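Local coordinates for protein putative superoxide reductase (Thermotoga maritima, PDB 3QZB) that probably reduces superoxide to hydrogen peroxide at a mononuclear iron centre, using electrons delivered by rubredoxin, at residues N59-H64 against H91-Q96; R66-F71 against G84-N89; I19-F24 against L132-Q137; P31-P36 against I121-Y126. All coordinates share one frame; numbering follows the deposited sequence. Where two conformers were deposited one is given.

Interaction 1 (N59-H64 against H91-Q96); sequences NTTEHH and HGESVQ. With FE (Fe (III) ion), chain B.
T61 and H91 mark the closest approach of two irregular loops, with CA atoms 5.0 Å apart. The first loop folds back on itself: T60 N bonds to H63 O, while T60 OG1 accepts from H63 N in an ST motif. The second swings round at G92, whose backbone takes a positive phi. A hydroxyl joins the two chains here, T61 OG1 donating to H91 O at 2.9 Å from a position tilted out of the carbonyl plane.

The side chains supply the rest of the grip. The rings of H64 and H91 form a face-to-face stack, planes 6° apart and centroids separated by 3.5 Å, although the two side chains cross at about a right angle. Chi1 of 53° sets H64 CG between the backbone N and the carbonyl carbon; the ring beyond it lies over H91, and its ND1 donates to T60 O at 2.9 Å. H91 is held too: its ND1 donates to N59 OD1 at 2.7 Å, on a lone pair in the amide plane and within the plane of the imidazole. N59 ND2 is tied in turn to E106 and to T105 O. An alanine in place of H64 would probably leave the face of H91 without its stacking partner, T60 O with one donor fewer, and R66 NE without the ring nitrogen it bonds.

Beside the stack H63 NE2 binds iron at 2.2 Å. With H29, H57, H130 and C127 it completes the four-histidine, one-cysteine site characteristic of superoxide reductases; H64, near H57, probably lies in its second shell.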
loop_
_atom_site.group_PDB
_atom_site.type_symbol
_atom_site.label_atom_id
_atom_site.label_comp_id
_atom_site.label_asym_id
_atom_site.label_seq_id
_atom_site.Cartn_x
_atom_site.Cartn_y
_atom_site.Cartn_z
ATOM N N ASN A 59 7.384 17.170 -8.869
ATOM C CA ASN A 59 6.919 15.814 -9.131
ATOM C C ASN A 59 7.686 15.326 -10.337
ATOM O O ASN A 59 7.217 15.307 -11.464
ATOM C CB ASN A 59 5.451 15.809 -9.416
ATOM C CG ASN A 59 4.870 14.415 -9.416
ATOM O OD1 ASN A 59 5.595 13.409 -9.269
ATOM N ND2 ASN A 59 3.536 14.337 -9.572
ATOM N N THR A 60 8.938 14.946 -10.094
ATOM C CA THR A 60 9.822 14.405 -11.115
ATOM C C THR A 60 10.126 12.958 -10.797
ATOM O O THR A 60 9.870 12.474 -9.681
ATOM C CB THR A 60 11.136 15.218 -11.220
ATOM O OG1 THR A 60 11.870 14.975 -10.008
ATOM C CG2 THR A 60 10.861 16.725 -11.422
ATOM N N THR A 61 10.771 12.255 -11.739
ATOM C CA THR A 61 11.125 10.926 -11.475
ATOM C C THR A 61 12.087 10.819 -10.268
ATOM O O THR A 61 12.008 9.907 -9.466
ATOM C CB THR A 61 11.743 10.312 -12.758
ATOM O OG1 THR A 61 10.797 10.369 -13.866
ATOM C CG2 THR A 61 12.227 8.870 -12.561
ATOM N N GLU A 62 12.993 11.790 -10.128
ATOM C CA GLU A 62 13.970 11.807 -9.071
ATOM C C GLU A 62 13.461 12.288 -7.720
ATOM O O GLU A 62 14.025 11.902 -6.697
ATOM C CB GLU A 62 15.197 12.663 -9.501
ATOM C CG GLU A 62 15.858 12.209 -10.802
ATOM C CD GLU A 62 15.099 12.567 -12.126
ATOM O OE1 GLU A 62 14.171 13.427 -12.163
ATOM O OE2 GLU A 62 15.515 11.998 -13.184
ATOM N N HIS A 63 12.421 13.134 -7.729
ATOM C CA HIS A 63 11.984 13.812 -6.504
ATOM C C HIS A 63 10.476 13.982 -6.562
ATOM O O HIS A 63 9.958 14.749 -7.367
ATOM C CB HIS A 63 12.653 15.170 -6.368
ATOM C CG HIS A 63 12.284 15.923 -5.131
ATOM N ND1 HIS A 63 12.388 17.288 -5.068
ATOM C CD2 HIS A 63 11.753 15.518 -3.941
ATOM C CE1 HIS A 63 11.959 17.686 -3.873
ATOM N NE2 HIS A 63 11.564 16.624 -3.157
ATOM N N HIS A 64 9.766 13.358 -5.618
ATOM C CA HIS A 64 8.313 13.389 -5.611
ATOM C C HIS A 64 7.767 12.964 -4.279
ATOM O O HIS A 64 8.416 12.236 -3.519
ATOM C CB HIS A 64 7.768 12.459 -6.730
ATOM C CG HIS A 64 8.333 11.055 -6.673
ATOM N ND1 HIS A 64 9.331 10.642 -7.525
ATOM C CD2 HIS A 64 8.069 9.997 -5.876
ATOM C CE1 HIS A 64 9.636 9.388 -7.231
ATOM N NE2 HIS A 64 8.920 8.984 -6.213
ATOM N N HIS A 91 5.321 9.294 -11.889
ATOM C CA HIS A 91 6.199 10.453 -11.780
ATOM C C HIS A 91 6.989 10.678 -13.070
ATOM O O HIS A 91 8.152 11.073 -13.005
ATOM C CB HIS A 91 7.129 10.377 -10.571
ATOM C CG HIS A 91 6.425 9.938 -9.333
ATOM N ND1 HIS A 91 5.585 10.756 -8.618
ATOM C CD2 HIS A 91 6.396 8.740 -8.742
ATOM C CE1 HIS A 91 5.057 10.049 -7.625
ATOM N NE2 HIS A 91 5.554 8.833 -7.674
ATOM N N GLY A 92 6.362 10.438 -14.211
ATOM C CA GLY A 92 7.015 10.727 -15.505
ATOM C C GLY A 92 8.023 9.696 -15.975
ATOM O O GLY A 92 8.696 9.936 -16.986
ATOM N N GLU A 93 8.191 8.598 -15.271
ATOM C CA GLU A 93 9.089 7.531 -15.660
ATOM C C GLU A 93 8.675 6.908 -16.955
ATOM O O GLU A 93 7.478 6.730 -17.180
ATOM C CB GLU A 93 9.059 6.435 -14.600
ATOM C CG GLU A 93 9.290 6.985 -13.227
ATOM C CD GLU A 93 8.028 7.320 -12.452
ATOM O OE1 GLU A 93 6.943 7.420 -13.050
ATOM O OE2 GLU A 93 8.136 7.543 -11.229
ATOM N N SER A 94 9.624 6.469 -17.771
ATOM C CA SER A 94 9.314 5.726 -18.949
ATOM C C SER A 94 10.554 5.018 -19.495
ATOM O O SER A 94 11.683 5.428 -19.224
ATOM C CB SER A 94 8.703 6.578 -20.049
ATOM O OG SER A 94 9.674 7.430 -20.675
ATOM N N VAL A 95 10.320 4.064 -20.380
ATOM C CA VAL A 95 11.424 3.399 -21.116
ATOM C C VAL A 95 12.230 4.455 -21.911
ATOM O O VAL A 95 13.428 4.300 -22.153
ATOM C CB VAL A 95 10.843 2.304 -22.031
ATOM C CG1 VAL A 95 11.812 1.845 -23.170
ATOM C CG2 VAL A 95 10.507 1.085 -21.180
ATOM N N GLN A 96 11.529 5.452 -22.448
ATOM C CA GLN A 96 12.142 6.469 -23.294
ATOM C C GLN A 96 12.992 7.438 -22.455
ATOM O O GLN A 96 13.776 8.173 -23.032
ATOM C CB GLN A 96 11.055 7.205 -24.069
ATOM C CG GLN A 96 10.273 6.312 -25.006
ATOM C CD GLN A 96 9.251 5.427 -24.280
ATOM O OE1 GLN A 96 8.570 5.882 -23.365
ATOM N NE2 GLN A 96 9.098 4.211 -24.745
HETATM FE FE FE B . 10.683 16.666 -1.190
#

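Interaction 2 (R66-F71 against G84-N89); sequences RWIKVF and GRYEFN
R85 lays its guanidinium over the five-membered ring of W67, CZ standing 3.6 Å from the ring centroid with planes 34° apart, a cation-pi contact. CG of R85 is anti to its backbone N (chi1 175°) and the chain runs extended to NE, which donates to E87 OE2 at 2.9 Å within the guanidinium plane, as part of a salt bridge. K69 NZ comes over the same indole face and close to R85 NH1; the like charges are probably offset by carboxylates, since R85 also pairs with E87 of the second subunit and E82 of the fourth, and W67 NE1 bonds to that E82. An alanine at R85 would probably leave the indole face without the guanidinium and E87 OE2 without its charged mate.

The opposite sheet face is largely apolar. I68 CD1 meets F88 CE2 at 3.8 Å, and V70 CG2 meets Y86 CE2 at 4.0 Å. Y86 OH, bonded to T111, occupies the place a side chain at G84 would need.

I68 and Y86 form an antiparallel hydrogen-bonded pair of this hairpin. Strand 65-74 is flanked on its other edge by strand 119-127, while I68 and V70 reach strand 44-51, and Y86 and F88 reach strand 103-115.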
loop_
_atom_site.group_PDB
_atom_site.type_symbol
_atom_site.label_atom_id
_atom_site.label_comp_id
_atom_site.label_asym_id
_atom_site.label_seq_id
_atom_site.Cartn_x
_atom_site.Cartn_y
_atom_site.Cartn_z
ATOM N N ARG A 66 5.503 10.522 -2.381
ATOM C CA ARG A 66 5.084 9.143 -2.584
ATOM C C ARG A 66 3.658 8.846 -2.090
ATOM O O ARG A 66 2.953 8.076 -2.730
ATOM C CB ARG A 66 6.044 8.230 -1.817
ATOM C CG ARG A 66 7.469 8.157 -2.370
ATOM C CD ARG A 66 7.558 7.225 -3.532
ATOM N NE ARG A 66 8.915 6.993 -4.016
ATOM C CZ ARG A 66 9.798 6.232 -3.418
ATOM N NH1 ARG A 66 9.513 5.590 -2.306
ATOM N NH2 ARG A 66 11.019 6.075 -3.947
ATOM N N TRP A 67 3.295 9.392 -0.941
ATOM C CA TRP A 67 2.009 9.058 -0.304
ATOM C C TRP A 67 1.630 10.041 0.741
ATOM O O TRP A 67 2.442 10.765 1.295
ATOM C CB TRP A 67 2.000 7.591 0.189
ATOM C CG TRP A 67 3.099 7.143 1.118
ATOM C CD1 TRP A 67 4.133 6.324 0.771
ATOM C CD2 TRP A 67 3.332 7.466 2.525
ATOM N NE1 TRP A 67 4.914 6.030 1.840
ATOM C CE2 TRP A 67 4.461 6.716 2.939
ATOM C CE3 TRP A 67 2.707 8.271 3.469
ATOM C CZ2 TRP A 67 4.947 6.744 4.244
ATOM C CZ3 TRP A 67 3.187 8.304 4.750
ATOM C CH2 TRP A 67 4.287 7.537 5.131
ATOM N N ILE A 68 0.323 9.978 1.064
ATOM C CA ILE A 68 -0.292 10.552 2.249
ATOM C C ILE A 68 -1.035 9.397 2.928
ATOM O O ILE A 68 -1.681 8.599 2.225
ATOM C CB ILE A 68 -1.284 11.643 1.857
ATOM C CG1 ILE A 68 -0.555 12.906 1.389
ATOM C CG2 ILE A 68 -2.266 11.956 3.022
ATOM C CD1 ILE A 68 -1.429 13.834 0.562
ATOM N N LYS A 69 -0.945 9.301 4.252
ATOM C CA LYS A 69 -1.870 8.460 4.997
ATOM C C LYS A 69 -2.545 9.290 6.013
ATOM O O LYS A 69 -2.051 10.337 6.445
ATOM C CB LYS A 69 -1.235 7.154 5.500
ATOM C CG LYS A 69 -0.162 7.309 6.522
ATOM C CD LYS A 69 0.316 5.967 7.085
ATOM C CE LYS A 69 0.741 4.908 6.084
ATOM N NZ LYS A 69 1.772 5.360 5.079
ATOM N N VAL A 70 -3.742 8.846 6.426
ATOM C CA VAL A 70 -4.563 9.561 7.381
ATOM C C VAL A 70 -4.886 8.599 8.522
ATOM O O VAL A 70 -5.203 7.446 8.297
ATOM C CB VAL A 70 -5.824 10.072 6.739
ATOM C CG1 VAL A 70 -6.809 10.712 7.772
ATOM C CG2 VAL A 70 -5.503 11.085 5.605
ATOM N N PHE A 71 -4.755 9.100 9.739
ATOM C CA PHE A 71 -5.160 8.410 10.947
ATOM C C PHE A 71 -6.300 9.201 11.617
ATOM O O PHE A 71 -6.358 10.428 11.526
ATOM C CB PHE A 71 -4.001 8.271 11.937
ATOM C CG PHE A 71 -2.919 7.318 11.440
ATOM C CD1 PHE A 71 -2.989 5.959 11.721
ATOM C CD2 PHE A 71 -1.821 7.806 10.737
ATOM C CE1 PHE A 71 -2.041 5.101 11.266
ATOM C CE2 PHE A 71 -0.812 6.933 10.282
ATOM C CZ PHE A 71 -0.924 5.592 10.572
ATOM N N GLY A 84 -6.656 5.465 5.923
ATOM C CA GLY A 84 -6.264 5.036 4.607
ATOM C C GLY A 84 -4.823 5.423 4.322
ATOM O O GLY A 84 -4.266 6.220 5.012
ATOM N N ARG A 85 -4.289 4.778 3.273
ATOM C CA ARG A 85 -2.996 5.139 2.690
ATOM C C ARG A 85 -3.275 5.391 1.229
ATOM O O ARG A 85 -3.942 4.571 0.552
ATOM C CB ARG A 85 -1.963 4.021 2.872
ATOM C CG ARG A 85 -0.615 4.327 2.158
ATOM C CD ARG A 85 0.375 3.241 2.432
ATOM N NE ARG A 85 1.545 3.224 1.555
ATOM C CZ ARG A 85 2.824 3.285 1.965
ATOM N NH1 ARG A 85 3.180 3.717 3.181
ATOM N NH2 ARG A 85 3.784 2.949 1.101
ATOM N N TYR A 86 -2.776 6.525 0.729
ATOM C CA TYR A 86 -3.104 7.016 -0.617
ATOM C C TYR A 86 -1.775 7.275 -1.342
ATOM O O TYR A 86 -1.029 8.193 -0.965
ATOM C CB TYR A 86 -3.951 8.305 -0.490
ATOM C CG TYR A 86 -5.099 8.163 0.502
ATOM C CD1 TYR A 86 -6.270 7.485 0.132
ATOM C CD2 TYR A 86 -4.960 8.581 1.805
ATOM C CE1 TYR A 86 -7.307 7.253 1.088
ATOM C CE2 TYR A 86 -5.988 8.362 2.723
ATOM C CZ TYR A 86 -7.126 7.704 2.389
ATOM O OH TYR A 86 -8.096 7.524 3.356
ATOM N N GLU A 87 -1.492 6.415 -2.292
ATOM C CA GLU A 87 -0.212 6.403 -2.964
ATOM C C GLU A 87 -0.312 7.121 -4.303
ATOM O O GLU A 87 -1.255 6.874 -5.051
ATOM C CB GLU A 87 0.255 4.960 -3.178
ATOM C CG GLU A 87 0.506 4.236 -1.905
ATOM C CD GLU A 87 1.071 2.860 -2.110
ATOM O OE1 GLU A 87 1.364 2.437 -3.236
ATOM O OE2 GLU A 87 1.196 2.134 -1.076
ATOM N N PHE A 88 0.720 7.887 -4.612
ATOM C CA PHE A 88 0.833 8.688 -5.838
ATOM C C PHE A 88 2.004 8.092 -6.611
ATOM O O PHE A 88 3.153 8.364 -6.195
ATOM C CB PHE A 88 1.050 10.153 -5.478
ATOM C CG PHE A 88 0.100 10.623 -4.402
ATOM C CD1 PHE A 88 -1.293 10.569 -4.604
ATOM C CD2 PHE A 88 0.561 11.089 -3.203
ATOM C CE1 PHE A 88 -2.149 10.965 -3.573
ATOM C CE2 PHE A 88 -0.322 11.448 -2.206
ATOM C CZ PHE A 88 -1.677 11.389 -2.400
ATOM N N ASN A 89 1.726 7.261 -7.618
ATOM C CA ASN A 89 2.723 6.337 -8.088
ATOM C C ASN A 89 3.264 6.571 -9.487
ATOM O O ASN A 89 4.094 5.803 -9.960
ATOM C CB ASN A 89 2.257 4.897 -7.917
ATOM C CG ASN A 89 2.125 4.506 -6.455
ATOM O OD1 ASN A 89 2.696 5.181 -5.596
ATOM N ND2 ASN A 89 1.374 3.434 -6.160
HETATM O O HOH W 1 3.508 5.360 -2.958
#

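Interaction 3 (I19-F24 against L132-Q137); sequences IKTEDF and LWESSQ
K20 and W133 form the tight part of this contact, a short parallel pairing. K20 N donates to L132 O and E134 N donates to K20 O, each at 3.0 Å, so the lysine backbone is gripped on both its polar atoms. K20 CB sits over the indole, 3.8 Å from the centroid of the six-membered ring, in a CH-pi contact; CD still lies against the indole, but the lysine was modelled in two conformers and its end leads away. On the other side of the strand I19 CG1 touches L132 CD1 at 3.8 Å. The methyl I19 CG2 crosses over the side chain of E134, whose CG stands between its backbone N and carbonyl carbon (chi1 70°).

Past T21 the pairing gives way to solvent. One water lies 3.0 Å from K20 O and also near E134 O, and a second sits by E22 O and E134 O, placing water between the two backbones.

Backbone bonds and a CH-pi contact thus fix the inner end, while water lines the outer. E134 OE1 finds a backbone donor in L15 of the fourth subunit. W133, fixed by NE1 to H130 O, stacks on the iron ligand H29, placing it in the second shell.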
loop_
_atom_site.group_PDB
_atom_site.type_symbol
_atom_site.label_atom_id
_atom_site.label_comp_id
_atom_site.label_asym_id
_atom_site.label_seq_id
_atom_site.Cartn_x
_atom_site.Cartn_y
_atom_site.Cartn_z
ATOM N N ILE A 19 9.854 12.645 12.061
ATOM C CA ILE A 19 8.577 13.126 11.498
ATOM C C ILE A 19 8.528 14.595 11.805
ATOM O O ILE A 19 8.543 14.973 12.967
ATOM C CB ILE A 19 7.331 12.399 12.097
ATOM C CG1 ILE A 19 7.428 10.889 11.882
ATOM C CG2 ILE A 19 6.040 12.988 11.511
ATOM C CD1 ILE A 19 6.340 10.090 12.616
ATOM N N LYS A 20 8.505 15.422 10.778
ATOM C CA LYS A 20 8.619 16.848 10.933
ATOM C C LYS A 20 7.247 17.523 10.837
ATOM O O LYS A 20 6.402 17.180 10.042
ATOM C CB LYS A 20 9.565 17.410 9.882
ATOM C CG LYS A 20 10.979 16.913 10.054
ATOM C CD LYS A 20 12.031 17.421 9.062
ATOM C CE LYS A 20 13.388 16.719 9.295
ATOM N NZ LYS A 20 13.975 17.008 10.648
ATOM N N THR A 21 7.131 18.620 11.560
ATOM C CA THR A 21 6.030 19.534 11.444
ATOM C C THR A 21 6.553 20.873 10.901
ATOM O O THR A 21 7.729 21.223 11.023
ATOM C CB THR A 21 5.388 19.785 12.831
ATOM O OG1 THR A 21 6.403 20.196 13.763
ATOM C CG2 THR A 21 4.675 18.529 13.359
ATOM N N GLU A 22 5.668 21.677 10.402
ATOM C CA GLU A 22 6.077 22.979 10.016
ATOM C C GLU A 22 4.829 23.681 9.605
ATOM O O GLU A 22 3.742 23.127 9.587
ATOM C CB GLU A 22 7.119 22.922 8.883
ATOM C CG GLU A 22 8.386 23.816 9.057
ATOM C CD GLU A 22 8.211 24.977 10.018
ATOM O OE1 GLU A 22 7.681 26.026 9.626
ATOM O OE2 GLU A 22 8.614 24.829 11.191
ATOM N N ASP A 23 5.021 24.958 9.331
ATOM C CA ASP A 23 4.007 25.841 8.774
ATOM C C ASP A 23 3.946 25.696 7.275
ATOM O O ASP A 23 4.908 25.972 6.585
ATOM C CB ASP A 23 4.471 27.261 9.096
ATOM C CG ASP A 23 3.472 28.334 8.730
ATOM O OD1 ASP A 23 2.480 28.047 8.030
ATOM O OD2 ASP A 23 3.685 29.487 9.197
ATOM N N PHE A 24 2.800 25.292 6.751
ATOM C CA PHE A 24 2.657 25.109 5.299
ATOM C C PHE A 24 2.879 26.384 4.487
ATOM O O PHE A 24 3.176 26.322 3.304
ATOM C CB PHE A 24 1.309 24.470 4.944
ATOM C CG PHE A 24 0.137 25.404 5.014
ATOM C CD1 PHE A 24 -0.529 25.622 6.201
ATOM C CD2 PHE A 24 -0.265 26.112 3.876
ATOM C CE1 PHE A 24 -1.612 26.479 6.262
ATOM C CE2 PHE A 24 -1.342 27.000 3.945
ATOM C CZ PHE A 24 -2.014 27.173 5.119
ATOM N N LEU A 132 9.507 12.175 6.259
ATOM C CA LEU A 132 8.161 12.200 6.796
ATOM C C LEU A 132 7.779 13.564 7.369
ATOM O O LEU A 132 8.579 14.247 8.041
ATOM C CB LEU A 132 8.039 11.173 7.946
ATOM C CG LEU A 132 8.126 9.695 7.483
ATOM C CD1 LEU A 132 8.254 8.795 8.771
ATOM C CD2 LEU A 132 6.953 9.266 6.671
ATOM N N TRP A 133 6.485 13.884 7.210
ATOM C CA TRP A 133 5.886 15.141 7.611
ATOM C C TRP A 133 4.489 14.868 8.118
ATOM O O TRP A 133 3.802 13.979 7.617
ATOM C CB TRP A 133 5.800 16.077 6.367
ATOM C CG TRP A 133 7.150 16.354 5.808
ATOM C CD1 TRP A 133 7.887 15.520 5.004
ATOM C CD2 TRP A 133 8.004 17.456 6.111
ATOM N NE1 TRP A 133 9.120 16.075 4.766
ATOM C CE2 TRP A 133 9.226 17.232 5.471
ATOM C CE3 TRP A 133 7.849 18.601 6.896
ATOM C CZ2 TRP A 133 10.281 18.169 5.522
ATOM C CZ3 TRP A 133 8.878 19.510 6.961
ATOM C CH2 TRP A 133 10.092 19.284 6.314
ATOM N N GLU A 134 4.033 15.679 9.074
ATOM C CA GLU A 134 2.689 15.500 9.649
ATOM C C GLU A 134 1.974 16.792 9.928
ATOM O O GLU A 134 2.598 17.872 10.041
ATOM C CB GLU A 134 2.730 14.648 10.928
ATOM C CG GLU A 134 3.359 15.294 12.096
ATOM C CD GLU A 134 3.265 14.421 13.335
ATOM O OE1 GLU A 134 2.218 13.827 13.620
ATOM O OE2 GLU A 134 4.215 14.427 14.105
ATOM N N SER A 135 0.677 16.676 10.086
ATOM C CA SER A 135 -0.169 17.735 10.624
ATOM C C SER A 135 -1.404 17.075 11.250
ATOM O O SER A 135 -1.687 15.919 11.010
ATOM C CB SER A 135 -0.572 18.726 9.555
ATOM O OG SER A 135 -1.502 18.209 8.679
ATOM N N SER A 136 -2.178 17.851 12.014
ATOM C CA SER A 136 -3.368 17.328 12.640
ATOM C C SER A 136 -4.412 18.390 12.875
ATOM O O SER A 136 -4.094 19.572 12.866
ATOM C CB SER A 136 -3.037 16.635 13.956
ATOM O OG SER A 136 -2.625 17.535 14.954
ATOM N N GLN A 137 -5.657 17.942 13.011
ATOM C CA GLN A 137 -6.816 18.841 13.153
ATOM C C GLN A 137 -7.885 18.096 13.955
ATOM O O GLN A 137 -8.235 16.979 13.622
ATOM C CB GLN A 137 -7.395 19.190 11.721
ATOM C CG GLN A 137 -8.420 20.150 11.622
ATOM C CD GLN A 137 -8.488 20.585 10.267
ATOM O OE1 GLN A 137 -7.464 21.036 9.687
ATOM N NE2 GLN A 137 -9.631 20.473 9.721
HETATM O O HOH W 2 6.293 15.944 14.311
HETATM O O HOH W 3 4.685 19.151 8.671
HETATM O O HOH W 4 2.319 20.712 10.485
#

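Interaction 4 (P31-P36 against I121-Y126); sequences PVIEAP and IIALSY
P31 and S125 lie at one end of a face-to-face contact between strands 31-34 and 121-126, which run antiparallel at 148° and approach to 7.3 Å between axes. Alternate residues point inward from each side, and they pair in opposite order along the two chains: P31 by S125, I33 by A123, A35 by I121.

Side-chain shape decides how each pair fits. S125 holds OG between its backbone N and carbonyl carbon (chi1 59°), and the hydroxyl oxygen lies against the pyrrolidine, 3.5 Å from P31 CG and nearly as close to CB and CD. The carbons of the proline ring here meet a polar atom.

I33 sits in the middle. Its CG1 is anti to the carbonyl carbon (chi1 -64°) and lies 3.8 Å from A123 CB, while CD1 continues the extended branch past that methyl and reaches I121 CG2 at 4.1 Å. I121 adopts the same conformation, so two alike isoleucines mesh from opposing strands; its own CD1 extends to A35 CB, 3.7 Å away. The small side chains of A123, A35 and S125 are consistent with the close approach.

Apart from these van der Waals contacts, each strand is bonded within its own layer: V32 and E34 to strand 44-51, I121 and A123 to strand 131-141. P31 O also accepts from S135 OG, a bond linking the two layers. Such facing of two sheets through interdigitated, largely apolar side chains is the core of an immunoglobulin-like beta-sandwich, here closed on one flank by the outermost strand of the three-stranded sheet.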
loop_
_atom_site.group_PDB
_atom_site.type_symbol
_atom_site.label_atom_id
_atom_site.label_comp_id
_atom_site.label_asym_id
_atom_site.label_seq_id
_atom_site.Cartn_x
_atom_site.Cartn_y
_atom_site.Cartn_z
ATOM N N PRO A 31 1.702 18.347 4.923
ATOM C CA PRO A 31 0.398 17.887 4.380
ATOM C C PRO A 31 -0.700 18.729 5.017
ATOM O O PRO A 31 -0.776 18.803 6.243
ATOM C CB PRO A 31 0.365 16.419 4.780
ATOM C CG PRO A 31 1.148 16.344 6.044
ATOM C CD PRO A 31 2.268 17.392 5.887
ATOM N N VAL A 32 -1.510 19.372 4.201
ATOM C CA VAL A 32 -2.529 20.281 4.666
ATOM C C VAL A 32 -3.910 19.615 4.616
ATOM O O VAL A 32 -4.316 19.127 3.565
ATOM C CB VAL A 32 -2.552 21.584 3.867
ATOM C CG1 VAL A 32 -3.685 22.502 4.372
ATOM C CG2 VAL A 32 -1.171 22.280 3.970
ATOM N N ILE A 33 -4.558 19.539 5.778
ATOM C CA ILE A 33 -5.877 18.918 5.937
ATOM C C ILE A 33 -6.975 19.956 5.703
ATOM O O ILE A 33 -6.907 21.060 6.280
ATOM C CB ILE A 33 -6.028 18.381 7.365
ATOM C CG1 ILE A 33 -5.022 17.250 7.648
ATOM C CG2 ILE A 33 -7.474 17.819 7.558
ATOM C CD1 ILE A 33 -4.788 16.993 9.128
ATOM N N GLU A 34 -7.964 19.603 4.900
ATOM C CA GLU A 34 -9.216 20.360 4.798
ATOM C C GLU A 34 -10.345 19.414 5.191
ATOM O O GLU A 34 -10.577 18.413 4.535
ATOM C CB GLU A 34 -9.419 20.841 3.395
ATOM C CG GLU A 34 -8.360 21.823 2.959
ATOM C CD GLU A 34 -8.490 22.173 1.488
ATOM O OE1 GLU A 34 -9.381 22.993 1.142
ATOM O OE2 GLU A 34 -7.733 21.654 0.657
ATOM N N ALA A 35 -11.019 19.758 6.274
ATOM C CA ALA A 35 -12.128 18.937 6.780
ATOM C C ALA A 35 -13.014 19.882 7.587
ATOM O O ALA A 35 -12.517 20.829 8.178
ATOM C CB ALA A 35 -11.595 17.795 7.684
ATOM N N PRO A 36 -14.307 19.590 7.690
ATOM C CA PRO A 36 -15.195 20.408 8.533
ATOM C C PRO A 36 -14.812 20.354 10.005
ATOM O O PRO A 36 -14.326 19.341 10.497
ATOM C CB PRO A 36 -16.559 19.805 8.313
ATOM C CG PRO A 36 -16.390 18.611 7.561
ATOM C CD PRO A 36 -14.981 18.436 7.092
ATOM N N ILE A 121 -7.940 14.175 13.435
ATOM C CA ILE A 121 -7.434 13.711 12.133
ATOM C C ILE A 121 -5.924 14.008 12.094
ATOM O O ILE A 121 -5.530 15.139 12.365
ATOM C CB ILE A 121 -8.157 14.425 10.970
ATOM C CG1 ILE A 121 -9.659 14.206 11.000
ATOM C CG2 ILE A 121 -7.531 14.024 9.612
ATOM C CD1 ILE A 121 -10.459 15.225 10.160
ATOM N N ILE A 122 -5.109 13.021 11.779
ATOM C CA ILE A 122 -3.661 13.148 11.635
ATOM C C ILE A 122 -3.286 12.760 10.206
ATOM O O ILE A 122 -3.656 11.694 9.728
ATOM C CB ILE A 122 -2.898 12.295 12.653
ATOM C CG1 ILE A 122 -3.291 12.605 14.119
ATOM C CG2 ILE A 122 -1.392 12.509 12.475
ATOM C CD1 ILE A 122 -2.717 11.597 15.111
ATOM N N ALA A 123 -2.594 13.657 9.514
ATOM C CA ALA A 123 -2.072 13.387 8.179
ATOM C C ALA A 123 -0.547 13.176 8.289
ATOM O O ALA A 123 0.145 13.942 8.978
ATOM C CB ALA A 123 -2.359 14.558 7.243
ATOM N N LEU A 124 -0.091 12.136 7.604
ATOM C CA LEU A 124 1.347 11.820 7.510
ATOM C C LEU A 124 1.661 11.698 6.034
ATOM O O LEU A 124 0.991 10.986 5.290
ATOM C CB LEU A 124 1.621 10.514 8.210
ATOM C CG LEU A 124 3.097 10.061 8.317
ATOM C CD1 LEU A 124 3.864 10.890 9.246
ATOM C CD2 LEU A 124 3.167 8.577 8.684
ATOM N N SER A 125 2.725 12.377 5.582
ATOM C CA SER A 125 3.128 12.274 4.185
ATOM C C SER A 125 4.602 11.964 4.062
ATOM O O SER A 125 5.373 12.211 5.019
ATOM C CB SER A 125 2.767 13.548 3.425
ATOM O OG SER A 125 3.385 14.662 3.991
ATOM N N TYR A 126 4.999 11.455 2.916
ATOM C CA TYR A 126 6.349 10.967 2.688
ATOM C C TYR A 126 6.834 11.433 1.322
ATOM O O TYR A 126 6.214 11.160 0.309
ATOM C CB TYR A 126 6.357 9.419 2.746
ATOM C CG TYR A 126 7.723 8.825 2.518
ATOM C CD1 TYR A 126 8.776 9.072 3.384
ATOM C CD2 TYR A 126 7.963 8.064 1.420
ATOM C CE1 TYR A 126 10.046 8.578 3.109
ATOM C CE2 TYR A 126 9.234 7.548 1.130
ATOM C CZ TYR A 126 10.257 7.833 1.981
ATOM O OH TYR A 126 11.555 7.393 1.714
#

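How the interactions relate
Nested along the chain, interaction 3 closes the widest loop, interaction 4 lies within it, interaction 1 within that, and interaction 2 innermost. Interactions 2, 3 and 4 share the mixed sheet, in which strands 81-87, 65-74, 119-127 and 131-141 follow one another; interaction 4 adds the packing onto the three-stranded sheet. Their centres lie about 8 to 15 Å apart, and they join directly, K69 N to L124 O (2.8 Å) and W133 O to S125 N (2.8 Å). Interaction 1 stands off in loops at the iron end, its centre about 18 Å from that of interaction 2. A sandwich thus carries an iron site of loops and the end of strand 119-127, neighbouring subunits touching every contact.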